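Local coordinates for protein ribonucleoside triphosphate reductase (Lactobacillus leichmannii, PDB 1L1L) that reduces ribonucleoside triphosphates to 2'-deoxyribonucleoside triphosphates with the help of the B12 cofactor, as an allosterically regulated monomeric class II ribonucleotide reductase, at residues W23-R37 against R44-V56. Residues are numbered along the deposited sequence; the frame is centred on the assembly and turned at random.
Sequences WGKLGWVTYKRTYAR and RSENWDETVKRVV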
loop_
_atom_site.group_PDB
_atom_site.type_symbol
_atom_site.label_atom_id
_atom_site.label_comp_id
_atom_site.label_asym_id
_atom_site.label_seq_id
_atom_site.Cartn_x
_atom_site.Cartn_y
_atom_site.Cartn_z
ATOM N N TRP A 23 3.667 -5.267 22.335
ATOM C CA TRP A 23 3.356 -3.915 21.876
ATOM C C TRP A 23 4.582 -3.013 21.916
ATOM O O TRP A 23 5.415 -3.106 22.827
ATOM C CB TRP A 23 2.282 -3.270 22.759
ATOM C CG TRP A 23 0.914 -3.897 22.721
ATOM C CD1 TRP A 23 0.245 -4.453 23.776
ATOM C CD2 TRP A 23 -0.004 -3.910 21.615
ATOM N NE1 TRP A 23 -1.033 -4.796 23.402
ATOM C CE2 TRP A 23 -1.213 -4.475 22.082
ATOM C CE3 TRP A 23 0.076 -3.494 20.276
ATOM C CZ2 TRP A 23 -2.336 -4.635 21.262
ATOM C CZ3 TRP A 23 -1.044 -3.653 19.457
ATOM C CH2 TRP A 23 -2.233 -4.218 19.955
ATOM N N GLY A 24 4.694 -2.128 20.928
ATOM C CA GLY A 24 5.798 -1.192 20.920
ATOM C C GLY A 24 5.323 -0.060 21.812
ATOM O O GLY A 24 4.160 -0.062 22.218
ATOM N N LYS A 25 6.190 0.893 22.137
ATOM C CA LYS A 25 5.776 2.006 22.986
ATOM C C LYS A 25 4.570 2.757 22.415
ATOM O O LYS A 25 3.798 3.347 23.169
ATOM C CB LYS A 25 6.942 2.976 23.204
ATOM C CG LYS A 25 8.045 2.435 24.118
ATOM C CD LYS A 25 7.541 2.210 25.533
ATOM C CE LYS A 25 8.611 1.564 26.408
ATOM N NZ LYS A 25 9.786 2.464 26.601
ATOM N N LEU A 26 4.392 2.717 21.094
ATOM C CA LEU A 26 3.262 3.406 20.449
ATOM C C LEU A 26 2.237 2.383 19.960
ATOM O O LEU A 26 1.190 2.746 19.422
ATOM C CB LEU A 26 3.735 4.212 19.220
ATOM C CG LEU A 26 5.051 4.991 19.218
ATOM C CD1 LEU A 26 5.280 5.628 17.848
ATOM C CD2 LEU A 26 5.008 6.057 20.269
ATOM N N GLY A 27 2.550 1.105 20.155
ATOM C CA GLY A 27 1.687 0.031 19.691
ATOM C C GLY A 27 0.202 0.005 20.000
ATOM O O GLY A 27 -0.628 0.075 19.095
ATOM N N TRP A 28 -0.152 -0.117 21.274
ATOM C CA TRP A 28 -1.559 -0.190 21.634
ATOM C C TRP A 28 -2.354 1.009 21.171
ATOM O O TRP A 28 -3.473 0.872 20.674
ATOM C CB TRP A 28 -1.725 -0.329 23.138
ATOM C CG TRP A 28 -3.126 -0.548 23.514
ATOM C CD1 TRP A 28 -3.817 -1.721 23.453
ATOM C CD2 TRP A 28 -4.045 0.439 23.981
ATOM N NE1 TRP A 28 -5.113 -1.524 23.854
ATOM C CE2 TRP A 28 -5.280 -0.206 24.188
ATOM C CE3 TRP A 28 -3.945 1.812 24.246
ATOM C CZ2 TRP A 28 -6.408 0.470 24.648
ATOM C CZ3 TRP A 28 -5.064 2.483 24.702
ATOM C CH2 TRP A 28 -6.283 1.810 24.899
ATOM N N VAL A 29 -1.792 2.192 21.361
ATOM C CA VAL A 29 -2.476 3.403 20.953
ATOM C C VAL A 29 -2.769 3.353 19.452
ATOM O O VAL A 29 -3.890 3.641 19.015
ATOM C CB VAL A 29 -1.613 4.640 21.272
ATOM C CG1 VAL A 29 -2.285 5.880 20.746
ATOM C CG2 VAL A 29 -1.390 4.744 22.773
ATOM N N THR A 30 -1.756 2.989 18.673
ATOM C CA THR A 30 -1.894 2.898 17.224
ATOM C C THR A 30 -2.991 1.913 16.857
ATOM O O THR A 30 -3.793 2.164 15.967
ATOM C CB THR A 30 -0.574 2.451 16.558
ATOM O OG1 THR A 30 0.424 3.455 16.768
ATOM C CG2 THR A 30 -0.772 2.248 15.051
ATOM N N TYR A 31 -3.039 0.787 17.562
ATOM C CA TYR A 31 -4.064 -0.199 17.283
ATOM C C TYR A 31 -5.469 0.358 17.523
ATOM O O TYR A 31 -6.355 0.210 16.680
ATOM C CB TYR A 31 -3.853 -1.450 18.153
ATOM C CG TYR A 31 -5.133 -2.216 18.358
ATOM C CD1 TYR A 31 -5.791 -2.827 17.283
ATOM C CD2 TYR A 31 -5.743 -2.267 19.618
ATOM C CE1 TYR A 31 -7.030 -3.470 17.461
ATOM C CE2 TYR A 31 -6.975 -2.899 19.798
ATOM C CZ TYR A 31 -7.609 -3.495 18.725
ATOM O OH TYR A 31 -8.828 -4.108 18.920
ATOM N N LYS A 32 -5.663 0.997 18.671
ATOM C CA LYS A 32 -6.957 1.550 19.046
ATOM C C LYS A 32 -7.547 2.575 18.099
ATOM O O LYS A 32 -8.756 2.622 17.897
ATOM C CB LYS A 32 -6.876 2.174 20.441
ATOM C CG LYS A 32 -6.695 1.154 21.534
ATOM C CD LYS A 32 -7.888 0.197 21.598
ATOM C CE LYS A 32 -9.133 0.882 22.128
ATOM N NZ LYS A 32 -10.231 -0.092 22.329
ATOM N N ARG A 33 -6.697 3.412 17.523
ATOM C CA ARG A 33 -7.198 4.428 16.625
ATOM C C ARG A 33 -7.057 4.041 15.157
ATOM O O ARG A 33 -7.332 4.860 14.286
ATOM C CB ARG A 33 -6.472 5.747 16.900
ATOM C CG ARG A 33 -4.983 5.682 16.629
ATOM C CD ARG A 33 -4.275 6.965 17.057
ATOM N NE ARG A 33 -4.913 8.158 16.498
ATOM C CZ ARG A 33 -4.294 9.323 16.330
ATOM N NH1 ARG A 33 -3.018 9.452 16.674
ATOM N NH2 ARG A 33 -4.952 10.356 15.817
ATOM N N THR A 34 -6.662 2.799 14.877
ATOM C CA THR A 34 -6.475 2.364 13.495
ATOM C C THR A 34 -7.145 1.063 13.068
ATOM O O THR A 34 -7.694 0.975 11.965
ATOM C CB THR A 34 -4.981 2.195 13.157
ATOM O OG1 THR A 34 -4.238 3.291 13.696
ATOM C CG2 THR A 34 -4.782 2.135 11.636
ATOM N N TYR A 35 -7.090 0.043 13.918
ATOM C CA TYR A 35 -7.669 -1.248 13.550
ATOM C C TYR A 35 -8.826 -1.753 14.402
ATOM O O TYR A 35 -9.453 -2.756 14.051
ATOM C CB TYR A 35 -6.569 -2.310 13.525
ATOM C CG TYR A 35 -5.390 -1.922 12.679
ATOM C CD1 TYR A 35 -4.132 -1.757 13.253
ATOM C CD2 TYR A 35 -5.535 -1.676 11.308
ATOM C CE1 TYR A 35 -3.043 -1.353 12.494
ATOM C CE2 TYR A 35 -4.447 -1.269 10.535
ATOM C CZ TYR A 35 -3.204 -1.110 11.139
ATOM O OH TYR A 35 -2.110 -0.712 10.405
ATOM N N ALA A 36 -9.115 -1.070 15.505
ATOM C CA ALA A 36 -10.208 -1.481 16.378
ATOM C C ALA A 36 -11.543 -0.993 15.815
ATOM O O ALA A 36 -11.824 0.211 15.813
ATOM C CB ALA A 36 -9.995 -0.929 17.791
ATOM N N ARG A 37 -12.364 -1.919 15.326
ATOM C CA ARG A 37 -13.659 -1.538 14.769
ATOM C C ARG A 37 -14.650 -1.206 15.877
ATOM O O ARG A 37 -14.505 -1.670 17.014
ATOM C CB ARG A 37 -14.225 -2.667 13.901
ATOM C CG ARG A 37 -13.368 -3.023 12.695
ATOM C CD ARG A 37 -14.019 -4.117 11.855
ATOM N NE ARG A 37 -15.241 -3.674 11.187
ATOM C CZ ARG A 37 -15.279 -2.828 10.155
ATOM N NH1 ARG A 37 -14.158 -2.316 9.652
ATOM N NH2 ARG A 37 -16.446 -2.494 9.618
ATOM N N ARG A 44 -18.823 0.220 22.123
ATOM C CA ARG A 44 -17.404 0.429 22.375
ATOM C C ARG A 44 -16.619 -0.142 21.209
ATOM O O ARG A 44 -17.159 -0.896 20.404
ATOM C CB ARG A 44 -16.962 -0.273 23.659
ATOM C CG ARG A 44 -16.938 -1.796 23.565
ATOM C CD ARG A 44 -16.252 -2.412 24.781
ATOM N NE ARG A 44 -16.386 -3.867 24.833
ATOM C CZ ARG A 44 -15.789 -4.717 24.001
ATOM N NH1 ARG A 44 -15.001 -4.271 23.029
ATOM N NH2 ARG A 44 -15.975 -6.021 24.147
ATOM N N SER A 45 -15.351 0.230 21.114
ATOM C CA SER A 45 -14.494 -0.274 20.051
ATOM C C SER A 45 -13.870 -1.591 20.522
ATOM O O SER A 45 -13.764 -1.836 21.720
ATOM C CB SER A 45 -13.394 0.739 19.724
ATOM O OG SER A 45 -12.526 0.936 20.828
ATOM N N GLU A 46 -13.469 -2.427 19.572
ATOM C CA GLU A 46 -12.858 -3.722 19.860
ATOM C C GLU A 46 -11.620 -3.664 20.752
ATOM O O GLU A 46 -10.975 -2.617 20.902
ATOM C CB GLU A 46 -12.441 -4.403 18.556
ATOM C CG GLU A 46 -13.563 -4.855 17.637
ATOM C CD GLU A 46 -13.007 -5.420 16.343
ATOM O OE1 GLU A 46 -13.717 -6.170 15.642
ATOM O OE2 GLU A 46 -11.843 -5.096 16.026
ATOM N N ASN A 47 -11.297 -4.812 21.348
ATOM C CA ASN A 47 -10.097 -4.961 22.167
ATOM C C ASN A 47 -9.202 -5.804 21.262
ATOM O O ASN A 47 -9.700 -6.426 20.325
ATOM C CB ASN A 47 -10.408 -5.701 23.475
ATOM C CG ASN A 47 -11.320 -4.899 24.391
ATOM O OD1 ASN A 47 -11.065 -3.723 24.671
ATOM N ND2 ASN A 47 -12.386 -5.531 24.865
ATOM N N TRP A 48 -7.900 -5.824 21.522
ATOM C CA TRP A 48 -6.965 -6.567 20.679
ATOM C C TRP A 48 -7.388 -8.021 20.436
ATOM O O TRP A 48 -7.564 -8.456 19.293
ATOM C CB TRP A 48 -5.568 -6.520 21.303
ATOM C CG TRP A 48 -4.483 -7.190 20.504
ATOM C CD1 TRP A 48 -3.478 -7.972 20.999
ATOM C CD2 TRP A 48 -4.258 -7.099 19.091
ATOM N NE1 TRP A 48 -2.646 -8.374 19.989
ATOM C CE2 TRP A 48 -3.097 -7.853 18.807
ATOM C CE3 TRP A 48 -4.918 -6.450 18.039
ATOM C CZ2 TRP A 48 -2.579 -7.978 17.512
ATOM C CZ3 TRP A 48 -4.403 -6.572 16.750
ATOM C CH2 TRP A 48 -3.244 -7.332 16.499
ATOM N N ASP A 49 -7.567 -8.771 21.518
ATOM C CA ASP A 49 -7.955 -10.173 21.396
ATOM C C ASP A 49 -9.141 -10.367 20.447
ATOM O O ASP A 49 -9.166 -11.327 19.679
ATOM C CB ASP A 49 -8.286 -10.741 22.786
ATOM C CG ASP A 49 -9.595 -10.223 23.320
ATOM O OD1 ASP A 49 -10.645 -10.773 22.934
ATOM O OD2 ASP A 49 -9.579 -9.257 24.113
ATOM N N GLU A 50 -10.110 -9.450 20.484
ATOM C CA GLU A 50 -11.296 -9.548 19.630
ATOM C C GLU A 50 -10.998 -9.299 18.161
ATOM O O GLU A 50 -11.565 -9.946 17.278
ATOM C CB GLU A 50 -12.364 -8.555 20.067
ATOM C CG GLU A 50 -12.854 -8.710 21.491
ATOM C CD GLU A 50 -13.813 -7.603 21.860
ATOM O OE1 GLU A 50 -13.376 -6.433 21.871
ATOM O OE2 GLU A 50 -15.002 -7.896 22.120
ATOM N N THR A 51 -10.139 -8.322 17.894
ATOM C CA THR A 51 -9.792 -8.032 16.515
ATOM C C THR A 51 -9.101 -9.237 15.899
ATOM O O THR A 51 -9.480 -9.692 14.827
ATOM C CB THR A 51 -8.848 -6.810 16.417
ATOM O OG1 THR A 51 -9.533 -5.645 16.891
ATOM C CG2 THR A 51 -8.404 -6.597 14.983
ATOM N N VAL A 52 -8.087 -9.753 16.580
ATOM C CA VAL A 52 -7.346 -10.896 16.061
ATOM C C VAL A 52 -8.263 -12.089 15.815
ATOM O O VAL A 52 -8.057 -12.846 14.865
ATOM C CB VAL A 52 -6.218 -11.319 17.025
ATOM C CG1 VAL A 52 -5.527 -12.579 16.508
ATOM C CG2 VAL A 52 -5.212 -10.189 17.173
ATOM N N LYS A 53 -9.279 -12.250 16.664
ATOM C CA LYS A 53 -10.208 -13.367 16.520
ATOM C C LYS A 53 -10.942 -13.324 15.186
ATOM O O LYS A 53 -10.992 -14.322 14.462
ATOM C CB LYS A 53 -11.218 -13.379 17.679
ATOM C CG LYS A 53 -12.392 -14.351 17.510
ATOM C CD LYS A 53 -13.183 -14.485 18.808
ATOM C CE LYS A 53 -14.609 -15.001 18.587
ATOM N NZ LYS A 53 -14.677 -16.328 17.908
ATOM N N ARG A 54 -11.508 -12.170 14.848
ATOM C CA ARG A 54 -12.226 -12.066 13.588
ATOM C C ARG A 54 -11.280 -12.080 12.387
ATOM O O ARG A 54 -11.657 -12.522 11.307
ATOM C CB ARG A 54 -13.100 -10.813 13.560
ATOM C CG ARG A 54 -12.351 -9.506 13.573
ATOM C CD ARG A 54 -13.269 -8.381 13.105
ATOM N NE ARG A 54 -12.679 -7.070 13.356
ATOM C CZ ARG A 54 -11.649 -6.569 12.685
ATOM N NH1 ARG A 54 -11.083 -7.263 11.701
ATOM N NH2 ARG A 54 -11.183 -5.372 13.011
ATOM N N VAL A 55 -10.050 -11.607 12.566
ATOM C CA VAL A 55 -9.106 -11.617 11.457
ATOM C C VAL A 55 -8.709 -13.045 11.101
ATOM O O VAL A 55 -8.694 -13.432 9.925
ATOM C CB VAL A 55 -7.828 -10.834 11.789
ATOM C CG1 VAL A 55 -6.814 -10.999 10.663
ATOM C CG2 VAL A 55 -8.163 -9.366 11.986
ATOM N N VAL A 56 -8.383 -13.816 12.134
ATOM C CA VAL A 56 -7.984 -15.211 11.979
ATOM C C VAL A 56 -9.122 -16.056 11.423
ATOM O O VAL A 56 -8.923 -16.838 10.493
ATOM C CB VAL A 56 -7.539 -15.808 13.330
ATOM C CG1 VAL A 56 -7.321 -17.322 13.198
ATOM C CG2 VAL A 56 -6.261 -15.141 13.781
HETATM O O HOH W 1 -7.197 -3.855 23.540
HETATM O O HOH W 2 -9.391 -1.953 24.360
HETATM O O HOH W 3 -11.015 2.921 19.330
HETATM O O HOH W 4 -12.297 -0.229 23.962
#
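Trp23, Tyr31 and Trp48 form an aromatic cluster in which Trp48 is the middle ring. The edge of Trp23 meets one face of Trp48, with CZ2 of Trp23 3.4 Å from CG of Trp48. Trp48 in turn points its own edge at a face of Tyr31, the planes 66° apart. CG of Tyr31 lies anti to the backbone N (chi1 155°), which carries the phenol to the start of helix 48-60. There Tyr31 OH donates to Thr51 OG1 at 2.6 Å, and Thr51 OG1 passes a bond on to Glu46 OE2. Arg54 forms a side-on salt bridge with the same carboxylate, NE to OE1 and NH2 to OE2. Thr51 OG1 and Arg54 NH2 reach OE2 from opposite faces. Arg37 lays its CD over one face of the Arg54 guanidinium, the two guanidinium planes nearly perpendicular; its NH1 bonds Trp102 O. Lys32, bent at chi2 and chi3, donates from NZ to Ser45 OG (2.9 Å) and Glu46 O (3.0 Å). Ser45 OG also bonds Glu724. Glu46 N donates to Arg37 O at 2.9 Å, next to hairpin 38-39/44-45. Within the alpha-domain family region, helix 27-32 and its flanking loops pack on the start of helix 48-60 and the residues just before it. Helices 551-557 and 709-719 and strand 570-578 also touch segment 23-37, while Tyr90 stacks on Trp48.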